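Local coordinates for protein exosome subunit (Archaeoglobus fulgidus, PDB 2OGK) that is of unknown function but belongs to an archaeal family that resembles RNA-binding proteins in structure, although RNA binding itself appears unlikely, at residues 4-9 / 63-68; 8-13 / 53-58; 76-81 / 109-114; 92-97 / 122-127. All coordinates share one frame; numbering follows the deposited sequence.

From the N terminus, strand 5-15 enters both of the first two contacts. Contact 2 pairs it with strand 50-58 and closes the shorter loop. That loop nests inside the one closed by contact 1, where helix 61-75 returns to pack on the start of the same strand. Contacts 3 and 4 follow in series with these two and cross each other along the chain. Contact 3 ties the residues leading into helix 79-84 to the loop before strand 118-126. Contact 4 pairs strands 95-101 and 118-126. Strand 118-126 also borders strand 5-15, so contacts 2 and 4 belong to one antiparallel sheet. Contact 3 touches none of the others.

Contact 1: 4-9 / 63-68; sequences GKIEWV and EIKKFW
Ile6 and Ile64 carry the apolar part of this contact. Their side chains slide past each other in opposite directions. CG2 of Ile64 lies 3.7 Å from CB of Ile6, and the same methyl is 4.1 Å from CG2 of Val9. The other branch of Ile64 starts with CG1 beside the backbone N (chi1 -49°) and ends in CD1, which reaches the strand backbone at CA of Trp8 (4.1 Å). Phe67 lies next to Val9, but the model sets their carbons too close for the detail to be trusted.

A charged side chain skirts the contact. Lys65 is bent at chi2 and chi4, and its NZ lies 3.9 Å from CG1 of Ile6.

The helix axis crosses the strand at 72°. This is a helix packed on an antiparallel sheet. Helix 61-75 lies over the end of strand 5-15 at Ile6 and Val9, and Phe138 of helix 132-142 also packs on Ile6. Branched aliphatic groups do the joining, which implies a buried hydrophobic interface with a lysine at its margin.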
loop_
_atom_site.group_PDB
_atom_site.type_symbol
_atom_site.label_atom_id
_atom_site.label_comp_id
_atom_site.label_asym_id
_atom_site.label_seq_id
_atom_site.Cartn_x
_atom_site.Cartn_y
_atom_site.Cartn_z
ATOM N N GLY D 4 -17.834 -9.562 10.081
ATOM C CA GLY D 4 -16.486 -9.224 10.493
ATOM C C GLY D 4 -16.530 -7.740 10.798
ATOM O O GLY D 4 -17.616 -7.146 10.836
ATOM N N LYS D 5 -15.374 -7.131 11.030
ATOM C CA LYS D 5 -15.351 -5.699 11.296
ATOM C C LYS D 5 -14.145 -5.016 10.654
ATOM O O LYS D 5 -13.208 -5.680 10.174
ATOM C CB LYS D 5 -15.359 -5.426 12.805
ATOM C CG LYS D 5 -14.071 -5.771 13.542
ATOM C CD LYS D 5 -13.996 -5.007 14.861
ATOM C CE LYS D 5 -12.585 -4.993 15.458
ATOM N NZ LYS D 5 -12.505 -4.108 16.674
ATOM N N ILE D 6 -14.197 -3.684 10.637
ATOM C CA ILE D 6 -13.127 -2.862 10.092
ATOM C C ILE D 6 -12.295 -2.386 11.281
ATOM O O ILE D 6 -12.584 -1.348 11.863
ATOM C CB ILE D 6 -13.683 -1.618 9.364
ATOM C CG1 ILE D 6 -14.777 -2.017 8.380
ATOM C CG2 ILE D 6 -12.572 -0.921 8.620
ATOM C CD1 ILE D 6 -15.374 -0.845 7.637
ATOM N N GLU D 7 -11.275 -3.148 11.654
ATOM C CA GLU D 7 -10.429 -2.774 12.783
ATOM C C GLU D 7 -10.106 -1.268 12.785
ATOM O O GLU D 7 -10.225 -0.611 13.822
ATOM C CB GLU D 7 -9.139 -3.578 12.750
ATOM C CG GLU D 7 -8.466 -3.715 14.080
ATOM C CD GLU D 7 -7.069 -4.312 13.955
ATOM O OE1 GLU D 7 -6.908 -5.353 13.269
ATOM O OE2 GLU D 7 -6.128 -3.737 14.549
ATOM N N TRP D 8 -9.695 -0.722 11.638
ATOM C CA TRP D 8 -9.388 0.712 11.525
ATOM C C TRP D 8 -9.538 1.275 10.118
ATOM O O TRP D 8 -9.893 0.558 9.183
ATOM C CB TRP D 8 -7.968 1.031 12.018
ATOM C CG TRP D 8 -6.882 0.177 11.445
ATOM C CD1 TRP D 8 -6.206 -0.808 12.089
ATOM C CD2 TRP D 8 -6.320 0.255 10.127
ATOM N NE1 TRP D 8 -5.249 -1.355 11.266
ATOM C CE2 TRP D 8 -5.296 -0.724 10.052
ATOM C CE3 TRP D 8 -6.581 1.051 8.998
ATOM C CZ2 TRP D 8 -4.527 -0.929 8.895
ATOM C CZ3 TRP D 8 -5.815 0.845 7.845
ATOM C CH2 TRP D 8 -4.802 -0.141 7.809
ATOM N N VAL D 9 -9.255 2.569 9.989
ATOM C CA VAL D 9 -9.335 3.282 8.715
ATOM C C VAL D 9 -8.305 4.403 8.647
ATOM O O VAL D 9 -8.296 5.300 9.485
ATOM C CB VAL D 9 -10.734 3.917 8.487
ATOM C CG1 VAL D 9 -10.656 4.957 7.367
ATOM C CG2 VAL D 9 -11.747 2.839 8.127
ATOM N N GLU D 63 -17.221 6.212 14.431
ATOM C CA GLU D 63 -16.726 6.983 13.297
ATOM C C GLU D 63 -16.584 6.087 12.071
ATOM O O GLU D 63 -17.091 6.405 10.995
ATOM C CB GLU D 63 -15.356 7.580 13.633
ATOM C CG GLU D 63 -15.245 8.195 15.024
ATOM C CD GLU D 63 -13.838 8.701 15.332
ATOM O OE1 GLU D 63 -12.890 7.877 15.356
ATOM O OE2 GLU D 63 -13.688 9.926 15.548
ATOM N N ILE D 64 -15.873 4.976 12.257
ATOM C CA ILE D 64 -15.621 3.999 11.204
ATOM C C ILE D 64 -16.874 3.769 10.364
ATOM O O ILE D 64 -16.874 3.967 9.145
ATOM C CB ILE D 64 -15.195 2.626 11.801
ATOM C CG1 ILE D 64 -14.081 2.804 12.831
ATOM C CG2 ILE D 64 -14.749 1.686 10.695
ATOM C CD1 ILE D 64 -12.712 2.947 12.260
ATOM N N LYS D 65 -17.946 3.352 11.027
ATOM C CA LYS D 65 -19.190 3.054 10.340
ATOM C C LYS D 65 -19.903 4.252 9.735
ATOM O O LYS D 65 -20.432 4.160 8.627
ATOM C CB LYS D 65 -20.117 2.274 11.277
ATOM C CG LYS D 65 -19.649 0.824 11.500
ATOM C CD LYS D 65 -19.464 0.083 10.144
ATOM C CE LYS D 65 -19.080 -1.405 10.279
ATOM N NZ LYS D 65 -17.733 -1.640 10.878
ATOM N N LYS D 66 -19.918 5.373 10.450
ATOM C CA LYS D 66 -20.561 6.575 9.925
ATOM C C LYS D 66 -19.742 7.042 8.727
ATOM O O LYS D 66 -20.282 7.436 7.686
ATOM C CB LYS D 66 -20.614 7.686 10.982
ATOM C CG LYS D 66 -21.204 8.987 10.439
ATOM C CD LYS D 66 -22.552 8.732 9.751
ATOM C CE LYS D 66 -22.884 9.793 8.697
ATOM N NZ LYS D 66 -23.079 11.162 9.260
ATOM N N PHE D 67 -18.426 6.987 8.895
ATOM C CA PHE D 67 -17.503 7.366 7.848
ATOM C C PHE D 67 -17.687 6.481 6.616
ATOM O O PHE D 67 -17.789 6.988 5.495
ATOM C CB PHE D 67 -16.067 7.240 8.346
ATOM C CG PHE D 67 -15.059 7.157 7.242
ATOM C CD1 PHE D 67 -14.988 8.157 6.271
ATOM C CD2 PHE D 67 -14.201 6.066 7.148
ATOM C CE1 PHE D 67 -14.082 8.069 5.226
ATOM C CE2 PHE D 67 -13.291 5.967 6.108
ATOM C CZ PHE D 67 -13.230 6.969 5.143
ATOM N N TRP D 68 -17.721 5.164 6.823
ATOM C CA TRP D 68 -17.880 4.238 5.710
ATOM C C TRP D 68 -19.228 4.397 5.000
ATOM O O TRP D 68 -19.317 4.250 3.776
ATOM C CB TRP D 68 -17.697 2.781 6.170
ATOM C CG TRP D 68 -17.980 1.806 5.050
ATOM C CD1 TRP D 68 -19.151 1.133 4.821
ATOM C CD2 TRP D 68 -17.132 1.519 3.924
ATOM N NE1 TRP D 68 -19.088 0.457 3.624
ATOM C CE2 TRP D 68 -17.861 0.677 3.054
ATOM C CE3 TRP D 68 -15.829 1.897 3.565
ATOM C CZ2 TRP D 68 -17.329 0.207 1.848
ATOM C CZ3 TRP D 68 -15.301 1.427 2.366
ATOM C CH2 TRP D 68 -16.052 0.591 1.523
#

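Contact 2: 8-13 / 53-58; sequences WVRVSA and YLEVEL
Val56 O is gripped from strand 5-15 by two donors. The N-H of Val11 reaches it at 2.7 Å, with an angle of 164° at the hydrogen. CA of Arg10 adds a CA-H...O contact. The motif is an antiparallel pair of strands inside the five-stranded sheet, with strand 5-15 in the central position. Val11 and Val56 form a hydrogen-bonded pair; the return bond runs from Val56 N to Val11 O. Ala13 and Leu54 are joined the same way. Leu58 N also bonds to Val9 O at 2.8 Å.

Val9, Val11, Ala13, Leu54, Val56 and Leu58 share one face of the sheet. It is buried, and helix 61-75 covers its Val9 and Leu58 end. The other face is polar. Here Ser12 pairs with Glu55, and CB of Ser12 is 3.8 Å from CG of Glu55. Ser12 OG bonds to NZ of Lys122 on the next strand.

Arg10 and Glu57 lie side by side and point the same way. Arg10 is extended from CG to NE, and NE meets Glu57 OE1 at 3.1 Å in a salt bridge with a weak hydrogen bond. The guanidinium and carboxylate planes are 22° apart. Glu55 OE2 lies well out of the guanidinium plane, 4.5 Å from Arg10 NE. One guanidinium face stacks on the Trp8 indole as a cation-pi pair, with Arg10 NE 3.5 Å above the ring centre.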
loop_
_atom_site.group_PDB
_atom_site.type_symbol
_atom_site.label_atom_id
_atom_site.label_comp_id
_atom_site.label_asym_id
_atom_site.label_seq_id
_atom_site.Cartn_x
_atom_site.Cartn_y
_atom_site.Cartn_z
ATOM N N TRP D 8 -9.695 -0.722 11.638
ATOM C CA TRP D 8 -9.388 0.712 11.525
ATOM C C TRP D 8 -9.538 1.275 10.118
ATOM O O TRP D 8 -9.893 0.558 9.183
ATOM C CB TRP D 8 -7.968 1.031 12.018
ATOM C CG TRP D 8 -6.882 0.177 11.445
ATOM C CD1 TRP D 8 -6.206 -0.808 12.089
ATOM C CD2 TRP D 8 -6.320 0.255 10.127
ATOM N NE1 TRP D 8 -5.249 -1.355 11.266
ATOM C CE2 TRP D 8 -5.296 -0.724 10.052
ATOM C CE3 TRP D 8 -6.581 1.051 8.998
ATOM C CZ2 TRP D 8 -4.527 -0.929 8.895
ATOM C CZ3 TRP D 8 -5.815 0.845 7.845
ATOM C CH2 TRP D 8 -4.802 -0.141 7.809
ATOM N N VAL D 9 -9.255 2.569 9.989
ATOM C CA VAL D 9 -9.335 3.282 8.715
ATOM C C VAL D 9 -8.305 4.403 8.647
ATOM O O VAL D 9 -8.296 5.300 9.485
ATOM C CB VAL D 9 -10.734 3.917 8.487
ATOM C CG1 VAL D 9 -10.656 4.957 7.367
ATOM C CG2 VAL D 9 -11.747 2.839 8.127
ATOM N N ARG D 10 -7.453 4.349 7.631
ATOM C CA ARG D 10 -6.424 5.364 7.442
ATOM C C ARG D 10 -6.611 6.137 6.131
ATOM O O ARG D 10 -6.737 5.553 5.057
ATOM C CB ARG D 10 -5.044 4.707 7.518
ATOM C CG ARG D 10 -4.808 4.074 8.874
ATOM C CD ARG D 10 -3.519 3.291 8.944
ATOM N NE ARG D 10 -3.440 2.539 10.194
ATOM C CZ ARG D 10 -2.538 1.596 10.461
ATOM N NH1 ARG D 10 -1.612 1.273 9.560
ATOM N NH2 ARG D 10 -2.568 0.968 11.634
ATOM N N VAL D 11 -6.664 7.462 6.254
ATOM C CA VAL D 11 -6.841 8.368 5.116
ATOM C C VAL D 11 -5.620 9.275 5.021
ATOM O O VAL D 11 -5.364 10.075 5.915
ATOM C CB VAL D 11 -8.101 9.254 5.281
ATOM C CG1 VAL D 11 -8.149 10.292 4.187
ATOM C CG2 VAL D 11 -9.359 8.395 5.236
ATOM N N SER D 12 -4.874 9.156 3.931
ATOM C CA SER D 12 -3.679 9.958 3.771
ATOM C C SER D 12 -3.477 10.591 2.406
ATOM O O SER D 12 -4.034 10.161 1.397
ATOM C CB SER D 12 -2.465 9.114 4.122
ATOM O OG SER D 12 -2.580 7.848 3.505
ATOM N N ALA D 13 -2.653 11.634 2.412
ATOM C CA ALA D 13 -2.301 12.395 1.223
ATOM C C ALA D 13 -0.924 13.009 1.460
ATOM O O ALA D 13 -0.418 13.010 2.584
ATOM C CB ALA D 13 -3.328 13.487 0.973
ATOM N N TYR D 53 3.560 14.640 4.892
ATOM C CA TYR D 53 2.588 13.541 4.915
ATOM C C TYR D 53 1.415 13.854 5.834
ATOM O O TYR D 53 1.599 14.336 6.947
ATOM C CB TYR D 53 3.250 12.251 5.388
ATOM C CG TYR D 53 4.447 11.815 4.573
ATOM C CD1 TYR D 53 4.367 11.680 3.186
ATOM C CD2 TYR D 53 5.644 11.470 5.197
ATOM C CE1 TYR D 53 5.452 11.201 2.439
ATOM C CE2 TYR D 53 6.732 10.989 4.463
ATOM C CZ TYR D 53 6.632 10.853 3.086
ATOM O OH TYR D 53 7.701 10.348 2.372
ATOM N N LEU D 54 0.208 13.567 5.361
ATOM C CA LEU D 54 -1.000 13.826 6.138
ATOM C C LEU D 54 -1.860 12.583 6.281
ATOM O O LEU D 54 -2.389 12.092 5.290
ATOM C CB LEU D 54 -1.836 14.915 5.467
ATOM C CG LEU D 54 -1.164 16.271 5.291
ATOM C CD1 LEU D 54 -2.172 17.258 4.716
ATOM C CD2 LEU D 54 -0.627 16.756 6.637
ATOM N N GLU D 55 -2.013 12.077 7.506
ATOM C CA GLU D 55 -2.841 10.896 7.712
ATOM C C GLU D 55 -3.894 11.077 8.798
ATOM O O GLU D 55 -3.624 11.626 9.861
ATOM C CB GLU D 55 -1.989 9.672 8.054
ATOM C CG GLU D 55 -2.761 8.363 7.868
ATOM C CD GLU D 55 -2.256 7.226 8.748
ATOM O OE1 GLU D 55 -2.363 7.329 9.996
ATOM O OE2 GLU D 55 -1.757 6.222 8.193
ATOM N N VAL D 56 -5.097 10.595 8.510
ATOM C CA VAL D 56 -6.229 10.649 9.429
ATOM C C VAL D 56 -6.611 9.198 9.711
ATOM O O VAL D 56 -6.895 8.449 8.779
ATOM C CB VAL D 56 -7.445 11.342 8.781
ATOM C CG1 VAL D 56 -8.630 11.335 9.735
ATOM C CG2 VAL D 56 -7.077 12.749 8.366
ATOM N N GLU D 57 -6.607 8.792 10.979
ATOM C CA GLU D 57 -6.967 7.418 11.323
ATOM C C GLU D 57 -8.179 7.325 12.260
ATOM O O GLU D 57 -8.214 7.954 13.315
ATOM C CB GLU D 57 -5.774 6.703 11.959
ATOM C CG GLU D 57 -6.090 5.282 12.388
ATOM C CD GLU D 57 -4.998 4.665 13.246
ATOM O OE1 GLU D 57 -3.938 4.275 12.709
ATOM O OE2 GLU D 57 -5.201 4.580 14.474
ATOM N N LEU D 58 -9.173 6.537 11.859
ATOM C CA LEU D 58 -10.382 6.343 12.661
ATOM C C LEU D 58 -10.313 5.010 13.389
ATOM O O LEU D 58 -10.155 3.962 12.768
ATOM C CB LEU D 58 -11.627 6.382 11.775
ATOM C CG LEU D 58 -12.180 7.774 11.471
ATOM C CD1 LEU D 58 -11.071 8.673 10.929
ATOM C CD2 LEU D 58 -13.325 7.655 10.480
#

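Contact 3: 76-81 / 109-114; sequences GEQAEE and EVSLTS
Gln78 reaches the loop 109-114 with both ends of its amide. NE2 donates to Val110 O at 2.8 Å, but the bond is bent (124° at the hydrogen) and weak. OE1 accepts the backbone N-H of Leu112 over 3.4 Å, a straighter but also weak bond. The amide therefore bridges a backbone C=O and an N-H two residues apart, on either side of Ser111. NE2 lies 3.5 Å from CA of Ser111. Ser111 OG turns to its own neighbour and gives a weak hydrogen bond to Leu112 O.

Beside the amide, Leu112 supplies the apolar part. Its CD1 lies 4.1 Å from CB of Gln78 and 4.5 Å from CB of Glu81. Leu112 CG is also 3.9 Å from Gln78 OE1.

The Gln78 side chain is extended, with CD anti to CA (chi2 180°), which carries the amide away from its backbone to the loop. Residues 76-78 link helix 61-75 to helix 79-84. Gly76 leaves helical geometry with positive phi, a 3-10 turn follows at 77-78, and the next helix begins. Ala79 N bonds to Gly76 O, and Glu81 N to Gln78 O at 2.7 Å.

Further out, Leu75 O accepts a second weak bond from Gln78 NE2. Leu74 and Leu75 of helix 61-75 pack on Val110. On the loop side, backbone bonds of Ser111 with Asp101 and of Thr113 with Arg99 hold the chain against strand 95-101.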
loop_
_atom_site.group_PDB
_atom_site.type_symbol
_atom_site.label_atom_id
_atom_site.label_comp_id
_atom_site.label_asym_id
_atom_site.label_seq_id
_atom_site.Cartn_x
_atom_site.Cartn_y
_atom_site.Cartn_z
ATOM N N GLY D 76 -21.003 6.999 -4.238
ATOM C CA GLY D 76 -22.185 6.640 -4.995
ATOM C C GLY D 76 -22.107 5.567 -6.065
ATOM O O GLY D 76 -21.850 4.398 -5.768
ATOM N N GLU D 77 -22.338 5.970 -7.313
ATOM C CA GLU D 77 -22.364 5.054 -8.453
ATOM C C GLU D 77 -21.076 4.314 -8.801
ATOM O O GLU D 77 -21.096 3.351 -9.575
ATOM C CB GLU D 77 -22.861 5.796 -9.695
ATOM C CG GLU D 77 -23.545 4.880 -10.704
ATOM C CD GLU D 77 -24.689 4.085 -10.075
ATOM O OE1 GLU D 77 -25.664 4.709 -9.593
ATOM O OE2 GLU D 77 -24.607 2.834 -10.055
ATOM N N GLN D 78 -19.962 4.754 -8.236
ATOM C CA GLN D 78 -18.681 4.117 -8.513
ATOM C C GLN D 78 -18.451 2.943 -7.558
ATOM O O GLN D 78 -17.546 2.122 -7.768
ATOM C CB GLN D 78 -17.552 5.133 -8.364
ATOM C CG GLN D 78 -17.892 6.529 -8.835
ATOM C CD GLN D 78 -16.731 7.477 -8.653
ATOM O OE1 GLN D 78 -15.764 7.435 -9.410
ATOM N NE2 GLN D 78 -16.809 8.329 -7.633
ATOM N N ALA D 79 -19.277 2.877 -6.513
ATOM C CA ALA D 79 -19.196 1.815 -5.512
ATOM C C ALA D 79 -19.393 0.441 -6.161
ATOM O O ALA D 79 -19.002 -0.592 -5.605
ATOM C CB ALA D 79 -20.241 2.042 -4.428
ATOM N N GLU D 80 -20.002 0.441 -7.341
ATOM C CA GLU D 80 -20.232 -0.786 -8.078
ATOM C C GLU D 80 -18.894 -1.242 -8.656
ATOM O O GLU D 80 -18.655 -2.440 -8.840
ATOM C CB GLU D 80 -21.229 -0.538 -9.188
ATOM N N GLU D 81 -18.025 -0.273 -8.940
ATOM C CA GLU D 81 -16.702 -0.552 -9.478
ATOM C C GLU D 81 -15.846 -1.083 -8.354
ATOM O O GLU D 81 -15.028 -1.980 -8.553
ATOM C CB GLU D 81 -16.074 0.714 -10.055
ATOM C CG GLU D 81 -16.627 1.097 -11.423
ATOM C CD GLU D 81 -16.537 -0.042 -12.433
ATOM O OE1 GLU D 81 -15.437 -0.631 -12.585
ATOM O OE2 GLU D 81 -17.569 -0.342 -13.077
ATOM N N GLU D 109 -15.829 16.555 -4.352
ATOM C CA GLU D 109 -16.295 15.509 -5.250
ATOM C C GLU D 109 -15.439 14.258 -5.114
ATOM O O GLU D 109 -14.244 14.269 -5.443
ATOM C CB GLU D 109 -16.259 15.971 -6.703
ATOM C CG GLU D 109 -16.640 14.865 -7.677
ATOM C CD GLU D 109 -16.004 15.042 -9.035
ATOM O OE1 GLU D 109 -16.232 14.197 -9.927
ATOM O OE2 GLU D 109 -15.266 16.031 -9.208
ATOM N N VAL D 110 -16.046 13.176 -4.634
ATOM C CA VAL D 110 -15.313 11.927 -4.473
ATOM C C VAL D 110 -15.263 11.168 -5.794
ATOM O O VAL D 110 -16.293 10.818 -6.365
ATOM C CB VAL D 110 -15.937 11.035 -3.370
ATOM C CG1 VAL D 110 -15.156 9.746 -3.245
ATOM C CG2 VAL D 110 -15.925 11.774 -2.036
ATOM N N SER D 111 -14.049 10.939 -6.280
ATOM C CA SER D 111 -13.841 10.227 -7.530
ATOM C C SER D 111 -12.630 9.309 -7.445
ATOM O O SER D 111 -11.518 9.745 -7.132
ATOM C CB SER D 111 -13.637 11.216 -8.679
ATOM O OG SER D 111 -13.369 10.530 -9.892
ATOM N N LEU D 112 -12.857 8.032 -7.732
ATOM C CA LEU D 112 -11.786 7.046 -7.712
ATOM C C LEU D 112 -10.817 7.434 -8.821
ATOM O O LEU D 112 -11.240 7.802 -9.919
ATOM C CB LEU D 112 -12.340 5.642 -7.976
ATOM C CG LEU D 112 -13.538 5.118 -7.171
ATOM C CD1 LEU D 112 -13.816 3.695 -7.621
ATOM C CD2 LEU D 112 -13.263 5.164 -5.673
ATOM N N THR D 113 -9.520 7.346 -8.537
ATOM C CA THR D 113 -8.505 7.710 -9.517
ATOM C C THR D 113 -7.339 6.746 -9.566
ATOM O O THR D 113 -7.014 6.104 -8.573
ATOM C CB THR D 113 -7.932 9.107 -9.220
ATOM O OG1 THR D 113 -6.818 9.367 -10.083
ATOM C CG2 THR D 113 -7.479 9.189 -7.782
ATOM N N SER D 114 -6.717 6.650 -10.738
ATOM C CA SER D 114 -5.534 5.810 -10.931
ATOM C C SER D 114 -4.324 6.751 -10.972
ATOM O O SER D 114 -3.193 6.332 -11.199
ATOM C CB SER D 114 -5.629 5.044 -12.245
ATOM O OG SER D 114 -6.868 4.373 -12.344
#

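Contact 4: 92-97 / 122-127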
loop_
_atom_site.group_PDB
_atom_site.type_symbol
_atom_site.label_atom_id
_atom_site.label_comp_id
_atom_site.label_asym_id
_atom_site.label_seq_id
_atom_site.Cartn_x
_atom_site.Cartn_y
_atom_site.Cartn_z
ATOM N N GLU D 92 -2.901 -8.984 0.599
ATOM C CA GLU D 92 -2.779 -10.165 1.423
ATOM C C GLU D 92 -2.745 -9.871 2.921
ATOM O O GLU D 92 -2.731 -10.778 3.739
ATOM C CB GLU D 92 -1.563 -10.952 0.933
ATOM C CG GLU D 92 -1.756 -11.297 -0.563
ATOM C CD GLU D 92 -0.550 -11.916 -1.254
ATOM O OE1 GLU D 92 -0.687 -13.050 -1.777
ATOM O OE2 GLU D 92 0.523 -11.268 -1.293
ATOM N N GLN D 93 -2.779 -8.596 3.281
ATOM C CA GLN D 93 -2.781 -8.225 4.687
ATOM C C GLN D 93 -4.205 -7.836 5.016
ATOM O O GLN D 93 -4.469 -7.216 6.038
ATOM C CB GLN D 93 -1.839 -7.045 4.950
ATOM C CG GLN D 93 -0.504 -7.143 4.228
ATOM C CD GLN D 93 0.069 -8.561 4.222
ATOM O OE1 GLN D 93 0.405 -9.122 5.274
ATOM N NE2 GLN D 93 0.176 -9.149 3.029
ATOM N N ASN D 94 -5.119 -8.202 4.125
ATOM C CA ASN D 94 -6.545 -7.914 4.279
ATOM C C ASN D 94 -6.894 -6.442 4.343
ATOM O O ASN D 94 -7.885 -6.057 4.969
ATOM C CB ASN D 94 -7.091 -8.594 5.516
ATOM C CG ASN D 94 -6.824 -10.055 5.509
ATOM O OD1 ASN D 94 -7.280 -10.782 4.620
ATOM N ND2 ASN D 94 -6.059 -10.511 6.497
ATOM N N VAL D 95 -6.087 -5.609 3.704
ATOM C CA VAL D 95 -6.400 -4.201 3.712
ATOM C C VAL D 95 -7.092 -3.845 2.411
ATOM O O VAL D 95 -6.639 -4.223 1.325
ATOM C CB VAL D 95 -5.142 -3.331 3.903
ATOM C CG1 VAL D 95 -5.546 -1.877 4.049
ATOM C CG2 VAL D 95 -4.386 -3.782 5.133
ATOM N N LEU D 96 -8.222 -3.156 2.548
ATOM C CA LEU D 96 -9.001 -2.704 1.404
ATOM C C LEU D 96 -8.540 -1.287 1.046
ATOM O O LEU D 96 -8.605 -0.367 1.865
ATOM C CB LEU D 96 -10.498 -2.736 1.730
ATOM C CG LEU D 96 -11.520 -2.024 0.829
ATOM C CD1 LEU D 96 -11.347 -2.394 -0.641
ATOM C CD2 LEU D 96 -12.909 -2.402 1.322
ATOM N N HIS D 97 -8.086 -1.144 -0.199
ATOM C CA HIS D 97 -7.548 0.100 -0.731
ATOM C C HIS D 97 -8.420 0.908 -1.678
ATOM O O HIS D 97 -8.893 0.414 -2.703
ATOM C CB HIS D 97 -6.239 -0.214 -1.422
ATOM C CG HIS D 97 -5.242 -0.858 -0.523
ATOM N ND1 HIS D 97 -4.527 -0.149 0.411
ATOM C CD2 HIS D 97 -4.852 -2.146 -0.401
ATOM C CE1 HIS D 97 -3.734 -0.970 1.071
ATOM N NE2 HIS D 97 -3.911 -2.189 0.598
ATOM N N LYS D 122 -7.088 3.346 3.305
ATOM C CA LYS D 122 -7.005 1.921 3.625
ATOM C C LYS D 122 -8.041 1.630 4.703
ATOM O O LYS D 122 -8.463 2.521 5.435
ATOM C CB LYS D 122 -5.630 1.494 4.170
ATOM C CG LYS D 122 -4.544 2.524 4.189
ATOM C CD LYS D 122 -3.964 2.770 2.818
ATOM C CE LYS D 122 -3.120 4.051 2.825
ATOM N NZ LYS D 122 -3.877 5.309 3.262
ATOM N N LEU D 123 -8.457 0.377 4.786
ATOM C CA LEU D 123 -9.423 -0.043 5.787
ATOM C C LEU D 123 -9.073 -1.464 6.149
ATOM O O LEU D 123 -9.136 -2.340 5.288
ATOM C CB LEU D 123 -10.847 -0.028 5.234
ATOM C CG LEU D 123 -11.355 1.232 4.557
ATOM C CD1 LEU D 123 -11.018 1.198 3.067
ATOM C CD2 LEU D 123 -12.844 1.302 4.747
ATOM N N ARG D 124 -8.692 -1.715 7.396
ATOM C CA ARG D 124 -8.382 -3.090 7.732
ATOM C C ARG D 124 -9.669 -3.839 8.038
ATOM O O ARG D 124 -10.515 -3.374 8.801
ATOM C CB ARG D 124 -7.427 -3.205 8.915
ATOM C CG ARG D 124 -6.690 -4.526 8.856
ATOM C CD ARG D 124 -5.898 -4.866 10.103
ATOM N NE ARG D 124 -5.000 -5.989 9.831
ATOM C CZ ARG D 124 -5.392 -7.185 9.384
ATOM N NH1 ARG D 124 -6.678 -7.436 9.161
ATOM N NH2 ARG D 124 -4.491 -8.127 9.119
ATOM N N LEU D 125 -9.827 -4.993 7.407
ATOM C CA LEU D 125 -11.003 -5.811 7.616
ATOM C C LEU D 125 -10.502 -7.033 8.360
ATOM O O LEU D 125 -9.452 -7.582 8.019
ATOM C CB LEU D 125 -11.612 -6.236 6.284
ATOM C CG LEU D 125 -11.866 -5.164 5.224
ATOM C CD1 LEU D 125 -12.262 -5.841 3.936
ATOM C CD2 LEU D 125 -12.943 -4.219 5.672
ATOM N N VAL D 126 -11.243 -7.450 9.382
ATOM C CA VAL D 126 -10.852 -8.611 10.171
ATOM C C VAL D 126 -12.024 -9.588 10.237
ATOM O O VAL D 126 -13.186 -9.182 10.401
ATOM C CB VAL D 126 -10.410 -8.177 11.597
ATOM C CG1 VAL D 126 -9.358 -7.075 11.499
ATOM C CG2 VAL D 126 -11.602 -7.682 12.392
ATOM N N THR D 127 -11.720 -10.873 10.089
ATOM C CA THR D 127 -12.757 -11.891 10.117
ATOM C C THR D 127 -12.310 -13.127 10.901
ATOM O O THR D 127 -11.129 -13.284 11.194
ATOM C CB THR D 127 -13.168 -12.336 8.653
ATOM O OG1 THR D 127 -12.069 -12.989 7.997
ATOM C CG2 THR D 127 -13.602 -11.144 7.823
#
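Arg124 reaches across to Gln93 and Asn94, at the edge of an antiparallel strand pair. Strand 118-126 here meets 95-101, which is the outermost strand of the sheet within this chain. Arg124 CB leaves on the face that Val95 shares. CG lies anti to the backbone N (chi1 -156°) and passes 4.4 Å from CG2 of Val95. The chain stays extended through CD to NE, which has Glu7 OE1 as a long, weak ion-pair partner. CZ then comes under Gln93 O. That backbone oxygen sits over one face of the guanidinium, offset toward its rim, and is 3.2 Å from NH2 of Arg124. NH1 touches CB of Asn94 at 3.8 Å. The Asn94 amide and the guanidinium are turned 50° against each other.

The backbones join at two sound bonds. Leu96 N donates to Leu123 O at 3.0 Å, almost straight at 175°. Leu125 N reaches Asn94 O at 3.3 Å. The return bond from Leu123 N to Leu96 O is weak.

On the opposite face, Leu96 and Leu123 lie side by side and point the same way. Phe138 and Ala139 of helix 132-142 cover Leu125 there. On the Val95 face, Lys122 crosses His97, whose NE2 bonds to Asp91. Lys122 CD meets the imidazole at its edge, 3.8 Å from ND1 of His97.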